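Local coordinates for protein GDP-mannose-dependent alpha-(1-6)-phosphatidylinositol monomannoside mannosyltransferase (Corynebacterium glutamicum, PDB 3OKP) that belongs to the GT-B glycosyltransferases, two-domain enzymes in which two Rossmann-like domains face each other across a cleft, at residues 166-174 against 363-372; 270-280 against 296-307. All coordinates share one frame; numbering follows the deposited sequence.

Contact 1: 166-174 against 363-372; sequences EHLPSGVDV and WSWEIMGERL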
loop_
_atom_site.group_PDB
_atom_site.type_symbol
_atom_site.label_atom_id
_atom_site.label_comp_id
_atom_site.label_asym_id
_atom_site.label_seq_id
_atom_site.Cartn_x
_atom_site.Cartn_y
_atom_site.Cartn_z
ATOM N N GLU A 166 -9.262 10.863 9.217
ATOM C CA GLU A 166 -9.490 10.905 7.772
ATOM C C GLU A 166 -8.857 9.715 7.055
ATOM O O GLU A 166 -7.695 9.384 7.290
ATOM C CB GLU A 166 -8.950 12.214 7.181
ATOM C CG GLU A 166 -9.638 13.482 7.678
ATOM C CD GLU A 166 -10.977 13.751 7.003
ATOM O OE1 GLU A 166 -11.301 13.083 5.994
ATOM O OE2 GLU A 166 -11.709 14.638 7.486
ATOM N N HIS A 167 -9.630 9.079 6.178
ATOM C CA HIS A 167 -9.156 7.933 5.404
ATOM C C HIS A 167 -8.229 8.387 4.274
ATOM O O HIS A 167 -8.672 9.006 3.302
ATOM C CB HIS A 167 -10.350 7.131 4.858
ATOM C CG HIS A 167 -9.976 5.821 4.228
ATOM N ND1 HIS A 167 -10.511 5.392 3.032
ATOM C CD2 HIS A 167 -9.126 4.845 4.630
ATOM C CE1 HIS A 167 -10.009 4.209 2.725
ATOM N NE2 HIS A 167 -9.162 3.856 3.676
ATOM N N LEU A 168 -6.937 8.095 4.415
ATOM C CA LEU A 168 -5.957 8.456 3.389
ATOM C C LEU A 168 -4.989 7.308 3.074
ATOM O O LEU A 168 -3.806 7.365 3.434
ATOM C CB LEU A 168 -5.203 9.741 3.769
ATOM C CG LEU A 168 -4.512 10.513 2.635
ATOM C CD1 LEU A 168 -5.520 11.152 1.692
ATOM C CD2 LEU A 168 -3.555 11.562 3.188
ATOM N N PRO A 169 -5.497 6.252 2.411
ATOM C CA PRO A 169 -4.637 5.169 1.950
ATOM C C PRO A 169 -3.879 5.568 0.691
ATOM O O PRO A 169 -4.205 6.578 0.068
ATOM C CB PRO A 169 -5.638 4.063 1.613
ATOM C CG PRO A 169 -6.858 4.798 1.192
ATOM C CD PRO A 169 -6.914 6.004 2.076
ATOM N N SER A 170 -2.884 4.769 0.321
ATOM C CA SER A 170 -2.202 4.931 -0.956
ATOM C C SER A 170 -3.196 4.825 -2.110
ATOM O O SER A 170 -4.201 4.110 -2.021
ATOM C CB SER A 170 -1.116 3.865 -1.114
ATOM O OG SER A 170 -0.472 3.975 -2.373
ATOM N N GLY A 171 -2.921 5.555 -3.183
ATOM C CA GLY A 171 -3.643 5.370 -4.431
ATOM C C GLY A 171 -2.930 4.352 -5.301
ATOM O O GLY A 171 -1.903 3.797 -4.910
ATOM N N VAL A 172 -3.487 4.098 -6.481
ATOM C CA VAL A 172 -2.832 3.267 -7.488
ATOM C C VAL A 172 -2.728 4.058 -8.798
ATOM O O VAL A 172 -3.641 4.811 -9.143
ATOM C CB VAL A 172 -3.557 1.891 -7.670
ATOM C CG1 VAL A 172 -5.015 2.066 -8.124
ATOM C CG2 VAL A 172 -2.790 0.985 -8.622
ATOM N N ASP A 173 -1.602 3.918 -9.497
ATOM C CA ASP A 173 -1.400 4.581 -10.787
ATOM C C ASP A 173 -2.174 3.844 -11.883
ATOM O O ASP A 173 -1.745 2.789 -12.364
ATOM C CB ASP A 173 0.095 4.664 -11.135
ATOM C CG ASP A 173 0.378 5.542 -12.355
ATOM O OD1 ASP A 173 -0.521 5.759 -13.196
ATOM O OD2 ASP A 173 1.527 6.021 -12.472
ATOM N N VAL A 174 -3.308 4.419 -12.276
ATOM C CA VAL A 174 -4.203 3.801 -13.264
ATOM C C VAL A 174 -3.708 3.903 -14.719
ATOM O O VAL A 174 -4.306 3.312 -15.622
ATOM C CB VAL A 174 -5.663 4.330 -13.142
ATOM C CG1 VAL A 174 -6.273 3.912 -11.808
ATOM C CG2 VAL A 174 -5.724 5.846 -13.324
ATOM N N TRP A 363 -9.880 4.776 -6.218
ATOM C CA TRP A 363 -8.526 4.392 -5.790
ATOM C C TRP A 363 -7.342 4.996 -6.552
ATOM O O TRP A 363 -6.189 4.766 -6.181
ATOM C CB TRP A 363 -8.398 2.868 -5.757
ATOM C CG TRP A 363 -9.187 2.226 -4.664
ATOM C CD1 TRP A 363 -10.390 1.594 -4.783
ATOM C CD2 TRP A 363 -8.832 2.158 -3.276
ATOM N NE1 TRP A 363 -10.806 1.129 -3.557
ATOM C CE2 TRP A 363 -9.867 1.461 -2.615
ATOM C CE3 TRP A 363 -7.737 2.614 -2.528
ATOM C CZ2 TRP A 363 -9.842 1.208 -1.239
ATOM C CZ3 TRP A 363 -7.710 2.358 -1.161
ATOM C CH2 TRP A 363 -8.758 1.661 -0.532
ATOM N N SER A 364 -7.616 5.762 -7.605
ATOM C CA SER A 364 -6.555 6.375 -8.409
ATOM C C SER A 364 -5.810 7.467 -7.633
ATOM O O SER A 364 -6.305 7.964 -6.615
ATOM C CB SER A 364 -7.133 6.956 -9.703
ATOM O OG SER A 364 -7.930 8.095 -9.432
ATOM N N TRP A 365 -4.623 7.833 -8.115
ATOM C CA TRP A 365 -3.871 8.941 -7.521
ATOM C C TRP A 365 -4.563 10.287 -7.743
ATOM O O TRP A 365 -4.358 11.226 -6.974
ATOM C CB TRP A 365 -2.414 8.967 -8.007
ATOM C CG TRP A 365 -1.554 7.987 -7.268
ATOM C CD1 TRP A 365 -0.965 6.864 -7.773
ATOM C CD2 TRP A 365 -1.218 8.025 -5.873
ATOM N NE1 TRP A 365 -0.273 6.206 -6.781
ATOM C CE2 TRP A 365 -0.411 6.896 -5.607
ATOM C CE3 TRP A 365 -1.518 8.907 -4.822
ATOM C CZ2 TRP A 365 0.101 6.622 -4.330
ATOM C CZ3 TRP A 365 -1.005 8.637 -3.556
ATOM C CH2 TRP A 365 -0.205 7.501 -3.322
ATOM N N GLU A 366 -5.390 10.362 -8.785
ATOM C CA GLU A 366 -6.212 11.543 -9.049
ATOM C C GLU A 366 -7.280 11.714 -7.971
ATOM O O GLU A 366 -7.465 12.811 -7.439
ATOM C CB GLU A 366 -6.863 11.457 -10.434
ATOM C CG GLU A 366 -5.937 11.819 -11.600
ATOM C CD GLU A 366 -4.955 10.710 -11.978
ATOM O OE1 GLU A 366 -5.102 9.561 -11.498
ATOM O OE2 GLU A 366 -4.032 10.997 -12.773
ATOM N N ILE A 367 -7.968 10.618 -7.654
ATOM C CA ILE A 367 -8.975 10.588 -6.593
ATOM C C ILE A 367 -8.342 10.840 -5.222
ATOM O O ILE A 367 -8.817 11.690 -4.464
ATOM C CB ILE A 367 -9.763 9.241 -6.590
ATOM C CG1 ILE A 367 -10.619 9.090 -7.862
ATOM C CG2 ILE A 367 -10.606 9.084 -5.319
ATOM C CD1 ILE A 367 -11.711 10.148 -8.060
ATOM N N MET A 368 -7.271 10.109 -4.916
ATOM C CA MET A 368 -6.600 10.231 -3.620
ATOM C C MET A 368 -5.919 11.586 -3.450
ATOM O O MET A 368 -5.915 12.148 -2.355
ATOM C CB MET A 368 -5.602 9.089 -3.396
ATOM C CG MET A 368 -6.241 7.706 -3.208
ATOM S SD MET A 368 -7.602 7.623 -2.015
ATOM C CE MET A 368 -6.825 8.243 -0.533
ATOM N N GLY A 369 -5.351 12.100 -4.540
ATOM C CA GLY A 369 -4.766 13.441 -4.560
ATOM C C GLY A 369 -5.772 14.515 -4.191
ATOM O O GLY A 369 -5.446 15.457 -3.466
ATOM N N GLU A 370 -7.000 14.363 -4.685
ATOM C CA GLU A 370 -8.100 15.266 -4.345
ATOM C C GLU A 370 -8.443 15.209 -2.859
ATOM O O GLU A 370 -8.707 16.245 -2.241
ATOM C CB GLU A 370 -9.340 14.965 -5.191
ATOM C CG GLU A 370 -9.257 15.489 -6.614
ATOM N N ARG A 371 -8.433 14.001 -2.293
ATOM C CA ARG A 371 -8.623 13.811 -0.852
ATOM C C ARG A 371 -7.572 14.562 -0.035
ATOM O O ARG A 371 -7.905 15.203 0.964
ATOM C CB ARG A 371 -8.597 12.326 -0.477
ATOM C CG ARG A 371 -9.844 11.539 -0.859
ATOM C CD ARG A 371 -9.817 10.182 -0.174
ATOM N NE ARG A 371 -10.931 9.319 -0.553
ATOM C CZ ARG A 371 -11.148 8.109 -0.040
ATOM N NH1 ARG A 371 -10.329 7.615 0.881
ATOM N NH2 ARG A 371 -12.187 7.392 -0.442
ATOM N N LEU A 372 -6.310 14.480 -0.457
ATOM C CA LEU A 372 -5.228 15.192 0.225
ATOM C C LEU A 372 -5.384 16.707 0.093
ATOM O O LEU A 372 -5.169 17.444 1.057
ATOM C CB LEU A 372 -3.847 14.744 -0.274
ATOM C CG LEU A 372 -2.639 15.410 0.405
ATOM C CD1 LEU A 372 -2.613 15.142 1.915
ATOM C CD2 LEU A 372 -1.328 14.984 -0.238
HETATM O O HOH W 1 -3.527 7.387 -11.144
#

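Contact 2: 270-280 against 296-307; sequences LAAADIFAMPA and YLEAQACGVPVI. With GDD (guanosine-5'-diphosphate-alpha-D-mannose), chain B.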
loop_
_atom_site.group_PDB
_atom_site.type_symbol
_atom_site.label_atom_id
_atom_site.label_comp_id
_atom_site.label_asym_id
_atom_site.label_seq_id
_atom_site.Cartn_x
_atom_site.Cartn_y
_atom_site.Cartn_z
ATOM N N LEU A 270 0.824 -9.624 -14.557
ATOM C CA LEU A 270 -0.417 -9.397 -13.820
ATOM C C LEU A 270 -1.600 -9.207 -14.774
ATOM O O LEU A 270 -2.617 -9.892 -14.653
ATOM C CB LEU A 270 -0.270 -8.192 -12.877
ATOM C CG LEU A 270 -1.475 -7.670 -12.080
ATOM C CD1 LEU A 270 -2.145 -8.765 -11.257
ATOM C CD2 LEU A 270 -1.057 -6.513 -11.180
ATOM N N ALA A 271 -1.442 -8.302 -15.740
ATOM C CA ALA A 271 -2.510 -7.964 -16.684
ATOM C C ALA A 271 -2.914 -9.127 -17.600
ATOM O O ALA A 271 -4.033 -9.153 -18.119
ATOM C CB ALA A 271 -2.112 -6.744 -17.510
ATOM N N ALA A 272 -2.007 -10.084 -17.784
ATOM C CA ALA A 272 -2.253 -11.240 -18.649
ATOM C C ALA A 272 -2.926 -12.413 -17.920
ATOM O O ALA A 272 -3.376 -13.370 -18.556
ATOM C CB ALA A 272 -0.953 -11.694 -19.311
ATOM N N ALA A 273 -2.998 -12.328 -16.594
ATOM C CA ALA A 273 -3.595 -13.386 -15.771
ATOM C C ALA A 273 -5.120 -13.417 -15.862
ATOM O O ALA A 273 -5.763 -12.401 -16.140
ATOM C CB ALA A 273 -3.159 -13.236 -14.317
ATOM N N ASP A 274 -5.689 -14.593 -15.622
ATOM C CA ASP A 274 -7.137 -14.757 -15.557
ATOM C C ASP A 274 -7.680 -14.353 -14.184
ATOM O O ASP A 274 -8.759 -13.768 -14.081
ATOM C CB ASP A 274 -7.520 -16.203 -15.886
ATOM C CG ASP A 274 -7.179 -16.586 -17.319
ATOM O OD1 ASP A 274 -7.775 -16.003 -18.250
ATOM O OD2 ASP A 274 -6.314 -17.470 -17.515
ATOM N N ILE A 275 -6.925 -14.673 -13.135
ATOM C CA ILE A 275 -7.308 -14.360 -11.758
ATOM C C ILE A 275 -6.083 -13.876 -10.985
ATOM O O ILE A 275 -4.989 -14.417 -11.154
ATOM C CB ILE A 275 -7.898 -15.607 -11.022
ATOM C CG1 ILE A 275 -9.079 -16.209 -11.794
ATOM C CG2 ILE A 275 -8.318 -15.259 -9.585
ATOM C CD1 ILE A 275 -9.494 -17.596 -11.305
ATOM N N PHE A 276 -6.270 -12.850 -10.155
ATOM C CA PHE A 276 -5.289 -12.498 -9.132
ATOM C C PHE A 276 -5.784 -13.021 -7.789
ATOM O O PHE A 276 -6.917 -12.749 -7.388
ATOM C CB PHE A 276 -5.043 -10.985 -9.051
ATOM C CG PHE A 276 -4.084 -10.587 -7.949
ATOM C CD1 PHE A 276 -4.551 -10.309 -6.660
ATOM C CD2 PHE A 276 -2.715 -10.511 -8.194
ATOM C CE1 PHE A 276 -3.666 -9.962 -5.637
ATOM C CE2 PHE A 276 -1.825 -10.157 -7.182
ATOM C CZ PHE A 276 -2.301 -9.886 -5.899
ATOM N N ALA A 277 -4.929 -13.768 -7.099
ATOM C CA ALA A 277 -5.284 -14.336 -5.804
ATOM C C ALA A 277 -4.176 -14.111 -4.784
ATOM O O ALA A 277 -2.997 -14.353 -5.063
ATOM C CB ALA A 277 -5.600 -15.823 -5.942
ATOM N N MET A 278 -4.566 -13.626 -3.609
ATOM C CA MET A 278 -3.659 -13.493 -2.473
ATOM C C MET A 278 -4.511 -13.589 -1.210
ATOM O O MET A 278 -5.017 -12.577 -0.724
ATOM C CB MET A 278 -2.872 -12.174 -2.534
ATOM C CG MET A 278 -1.630 -12.139 -1.643
ATOM S SD MET A 278 -1.937 -11.551 0.039
ATOM C CE MET A 278 -1.875 -9.777 -0.201
ATOM N N PRO A 279 -4.694 -14.820 -0.693
ATOM C CA PRO A 279 -5.578 -15.054 0.445
ATOM C C PRO A 279 -4.892 -14.752 1.780
ATOM O O PRO A 279 -4.614 -15.663 2.565
ATOM C CB PRO A 279 -5.935 -16.538 0.311
ATOM C CG PRO A 279 -4.753 -17.154 -0.371
ATOM C CD PRO A 279 -4.062 -16.068 -1.169
ATOM N N ALA A 280 -4.629 -13.467 2.015
ATOM C CA ALA A 280 -3.955 -12.994 3.224
ATOM C C ALA A 280 -4.655 -13.450 4.504
ATOM O O ALA A 280 -5.882 -13.379 4.610
ATOM C CB ALA A 280 -3.832 -11.468 3.201
ATOM N N TYR A 296 -4.065 -5.781 -4.457
ATOM C CA TYR A 296 -5.458 -5.988 -4.866
ATOM C C TYR A 296 -5.957 -4.851 -5.756
ATOM O O TYR A 296 -6.751 -5.070 -6.674
ATOM C CB TYR A 296 -6.376 -6.095 -3.646
ATOM C CG TYR A 296 -6.033 -7.188 -2.653
ATOM C CD1 TYR A 296 -5.979 -8.528 -3.041
ATOM C CD2 TYR A 296 -5.803 -6.882 -1.314
ATOM C CE1 TYR A 296 -5.677 -9.534 -2.119
ATOM C CE2 TYR A 296 -5.504 -7.879 -0.387
ATOM C CZ TYR A 296 -5.446 -9.200 -0.796
ATOM O OH TYR A 296 -5.153 -10.178 0.127
ATOM N N LEU A 297 -5.493 -3.640 -5.461
ATOM C CA LEU A 297 -5.853 -2.449 -6.225
ATOM C C LEU A 297 -5.146 -2.440 -7.570
ATOM O O LEU A 297 -5.724 -2.035 -8.578
ATOM C CB LEU A 297 -5.511 -1.182 -5.431
ATOM C CG LEU A 297 -6.098 -1.104 -4.018
ATOM C CD1 LEU A 297 -5.513 0.074 -3.266
ATOM C CD2 LEU A 297 -7.621 -1.026 -4.053
ATOM N N GLU A 298 -3.895 -2.899 -7.570
ATOM C CA GLU A 298 -3.098 -3.044 -8.785
ATOM C C GLU A 298 -3.734 -4.036 -9.760
ATOM O O GLU A 298 -3.771 -3.791 -10.966
ATOM C CB GLU A 298 -1.673 -3.483 -8.429
ATOM C CG GLU A 298 -0.842 -2.391 -7.750
ATOM C CD GLU A 298 0.475 -2.896 -7.179
ATOM O OE1 GLU A 298 0.715 -4.126 -7.167
ATOM O OE2 GLU A 298 1.275 -2.050 -6.731
ATOM N N ALA A 299 -4.240 -5.147 -9.222
ATOM C CA ALA A 299 -4.908 -6.176 -10.017
ATOM C C ALA A 299 -6.196 -5.642 -10.635
ATOM O O ALA A 299 -6.432 -5.805 -11.834
ATOM C CB ALA A 299 -5.199 -7.398 -9.162
ATOM N N GLN A 300 -7.016 -4.995 -9.809
ATOM C CA GLN A 300 -8.257 -4.372 -10.273
ATOM C C GLN A 300 -7.987 -3.303 -11.325
ATOM O O GLN A 300 -8.720 -3.199 -12.306
ATOM C CB GLN A 300 -9.040 -3.794 -9.097
ATOM C CG GLN A 300 -9.688 -4.852 -8.221
ATOM C CD GLN A 300 -10.325 -4.265 -6.980
ATOM O OE1 GLN A 300 -11.527 -4.020 -6.952
ATOM N NE2 GLN A 300 -9.517 -4.026 -5.950
ATOM N N ALA A 301 -6.921 -2.530 -11.122
ATOM C CA ALA A 301 -6.480 -1.531 -12.096
ATOM C C ALA A 301 -6.075 -2.152 -13.440
ATOM O O ALA A 301 -6.205 -1.511 -14.487
ATOM C CB ALA A 301 -5.341 -0.699 -11.524
ATOM N N CYS A 302 -5.592 -3.394 -13.400
ATOM C CA CYS A 302 -5.252 -4.146 -14.616
ATOM C C CYS A 302 -6.449 -4.915 -15.203
ATOM O O CYS A 302 -6.301 -5.654 -16.184
ATOM C CB CYS A 302 -4.081 -5.101 -14.351
ATOM S SG CYS A 302 -2.482 -4.275 -14.121
ATOM N N GLY A 303 -7.625 -4.734 -14.602
ATOM C CA GLY A 303 -8.854 -5.374 -15.068
ATOM C C GLY A 303 -8.894 -6.874 -14.828
ATOM O O GLY A 303 -9.438 -7.623 -15.641
ATOM N N VAL A 304 -8.322 -7.304 -13.706
ATOM C CA VAL A 304 -8.217 -8.722 -13.365
ATOM C C VAL A 304 -9.050 -9.019 -12.111
ATOM O O VAL A 304 -8.918 -8.311 -11.110
ATOM C CB VAL A 304 -6.734 -9.135 -13.136
ATOM C CG1 VAL A 304 -6.607 -10.624 -12.809
ATOM C CG2 VAL A 304 -5.879 -8.783 -14.353
ATOM N N PRO A 305 -9.921 -10.056 -12.167
ATOM C CA PRO A 305 -10.720 -10.485 -11.010
ATOM C C PRO A 305 -9.840 -10.799 -9.798
ATOM O O PRO A 305 -8.764 -11.375 -9.952
ATOM C CB PRO A 305 -11.396 -11.770 -11.502
ATOM C CG PRO A 305 -11.439 -11.636 -12.976
ATOM C CD PRO A 305 -10.205 -10.874 -13.361
ATOM N N VAL A 306 -10.299 -10.423 -8.608
ATOM C CA VAL A 306 -9.489 -10.571 -7.401
ATOM C C VAL A 306 -10.077 -11.572 -6.409
ATOM O O VAL A 306 -11.274 -11.566 -6.144
ATOM C CB VAL A 306 -9.258 -9.201 -6.700
ATOM C CG1 VAL A 306 -8.650 -9.377 -5.309
ATOM C CG2 VAL A 306 -8.369 -8.314 -7.554
ATOM N N ILE A 307 -9.222 -12.442 -5.883
ATOM C CA ILE A 307 -9.542 -13.187 -4.673
ATOM C C ILE A 307 -8.643 -12.639 -3.563
ATOM O O ILE A 307 -7.412 -12.688 -3.656
ATOM C CB ILE A 307 -9.394 -14.721 -4.845
ATOM C CG1 ILE A 307 -10.419 -15.240 -5.863
ATOM C CG2 ILE A 307 -9.562 -15.435 -3.497
ATOM C CD1 ILE A 307 -10.262 -16.698 -6.237
HETATM N N2 GDD B . 8.665 -4.821 -8.942
HETATM C C2 GDD B . 8.073 -5.760 -8.164
HETATM N N1 GDD B . 8.389 -7.068 -8.328
HETATM N N3 GDD B . 7.168 -5.384 -7.230
HETATM C C4 GDD B . 6.564 -6.314 -6.444
HETATM C C5 GDD B . 6.878 -7.656 -6.597
HETATM C C6 GDD B . 7.809 -8.023 -7.562
HETATM O O6 GDD B . 8.113 -9.223 -7.723
HETATM N N7 GDD B . 6.145 -8.346 -5.699
HETATM C C8 GDD B . 5.399 -7.454 -5.007
HETATM N N9 GDD B . 5.660 -6.219 -5.464
HETATM C "C1'" GDD B . 5.060 -4.942 -4.997
HETATM C "C2'" GDD B . 3.602 -4.849 -5.417
HETATM O "O2'" GDD B . 3.465 -4.350 -6.750
HETATM C "C3'" GDD B . 3.012 -3.915 -4.379
HETATM O "O3'" GDD B . 3.083 -2.559 -4.835
HETATM C "C4'" GDD B . 3.892 -4.093 -3.145
HETATM O "O4'" GDD B . 5.058 -4.810 -3.572
HETATM C "C5'" GDD B . 3.176 -4.877 -2.046
HETATM O "O5'" GDD B . 2.540 -3.994 -1.119
HETATM P PA GDD B . 1.410 -4.406 -0.307
HETATM O O1A GDD B . 0.910 -3.397 0.239
HETATM O O2A GDD B . 0.531 -4.945 -1.025
HETATM O O3A GDD B . 1.815 -5.357 0.712
HETATM P PB GDD B . 2.901 -5.150 1.656
HETATM O O2B GDD B . 2.966 -3.956 2.018
HETATM O O3B GDD B . 2.710 -5.872 2.658
HETATM O O1B GDD B . 4.153 -5.542 1.055
HETATM O O HOH W 2 -5.661 -7.069 -18.283
#

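Contact 1: 166-174 against 363-372
G171 lies flat on the indole of W365 where the last helix, 365-377, returns to pack on the N-terminal domain, a hallmark of the GT-B fold; it meets loop 168-174, which follows edge strand 164-167. The CA of G171 stands 3.8 Å from the centroid of the six-membered ring of W365, a CH-pi contact 12° off the ring normal, and G171 N shares that face. Beside it the backbones join: V172 N donates to W363 O at 2.8 Å, while the return bond from W365 N to V172 O is weak. S364 caps the helix, its OG accepting from I367 N at 3.1 Å. Farther on, M368, bent at chi2 (-49°) and chi3, presses its CE on P169 CD at a tight 3.4 Å; that proline carbon in turn covers the centre of the H167 ring. R371, extended, sends NH1 to H167 O at 3.2 Å, approaching from above the carbonyl plane. H167 NE2 is held by I147 O, and F28 meets W365 edge-to-face. P169 O and S170 O are buried without a polar partner. Apolar packing, of G171 on W365 and of M368 and W363 on P169, dominates, with one firm backbone bond and one arginine-to-carbonyl bond.

Contact 2: 270-280 against 296-307
Strand 275-278, helix 294-301 and strand 306-308 form one beta-alpha-beta unit of the C-terminal sheet, in which F276 bonds to the neighbouring strand and packs its ring against the helix. The strands run parallel: F276 N donates to P305 O at 2.9 Å, F276 O accepts from I307 N at 2.8 Å, and M278 N reaches I307 O at 3.0 Å, all three nearly straight. Helix segment 296-301 returns almost antiparallel to strand 275-278 (175°). With CG anti to the backbone N (chi1 177°), the F276 ring passes beside A299, whose CB is 3.6 Å from F276 CG, and Y296 CD1 sits at the ring's edge, 3.8 Å from F276 CE1. V304 CG1 packs at the base of F276, on CB and the backbone N. The Y296 hydroxyl goes on to M278, where OH donates to M278 O in a short 2.5 Å bond close to the phenol plane. M278 itself folds back at chi2 and chi3; its CE packs against the hydroxyl, and SD makes an oblique Met-aromatic contact with the Y296 ring. At the opposite end, L270 and A271 meet C302, and a water bridges A271 O and C302 O; G303, with positive phi, closes the helix in a Schellman motif. From the helix, E298 extends to the bound guanosine-5'-diphosphate-alpha-D-mannose: OE1 accepts from O2' at 2.8 Å and OE2 from O3' at 2.7 Å, one ribose hydroxyl to each carboxylate oxygen. K211, R206 and L261 bind the ligand too. The parallel beta-alpha-beta crossover is typical of the Rossmann-like C-terminal domain of GT-B enzymes, and its helix probably offers the glutamate to the ribose as in related members.

In the fold
The two contacts belong to different halves of the molecule, yet they touch. Contact 2 is almost wholly buried and lies within the C-terminal sheet and its helix, where regular strand bonds are combined with aromatic and aliphatic packing. Contact 1 is partly buried and joins pieces distant in sequence, the final helix against a loop of the N-terminal domain, with few bonds; the indoles of W363 and W365 carry much of it. Their centres are about 19 Å apart, and they meet on helix 294-301: W363 CE3 packs 3.5 Å from L297 CD1, and V172 CG2 rests on the CG of E298. The ribose-binding glutamate of contact 2 is thus backed by a side chain of contact 1.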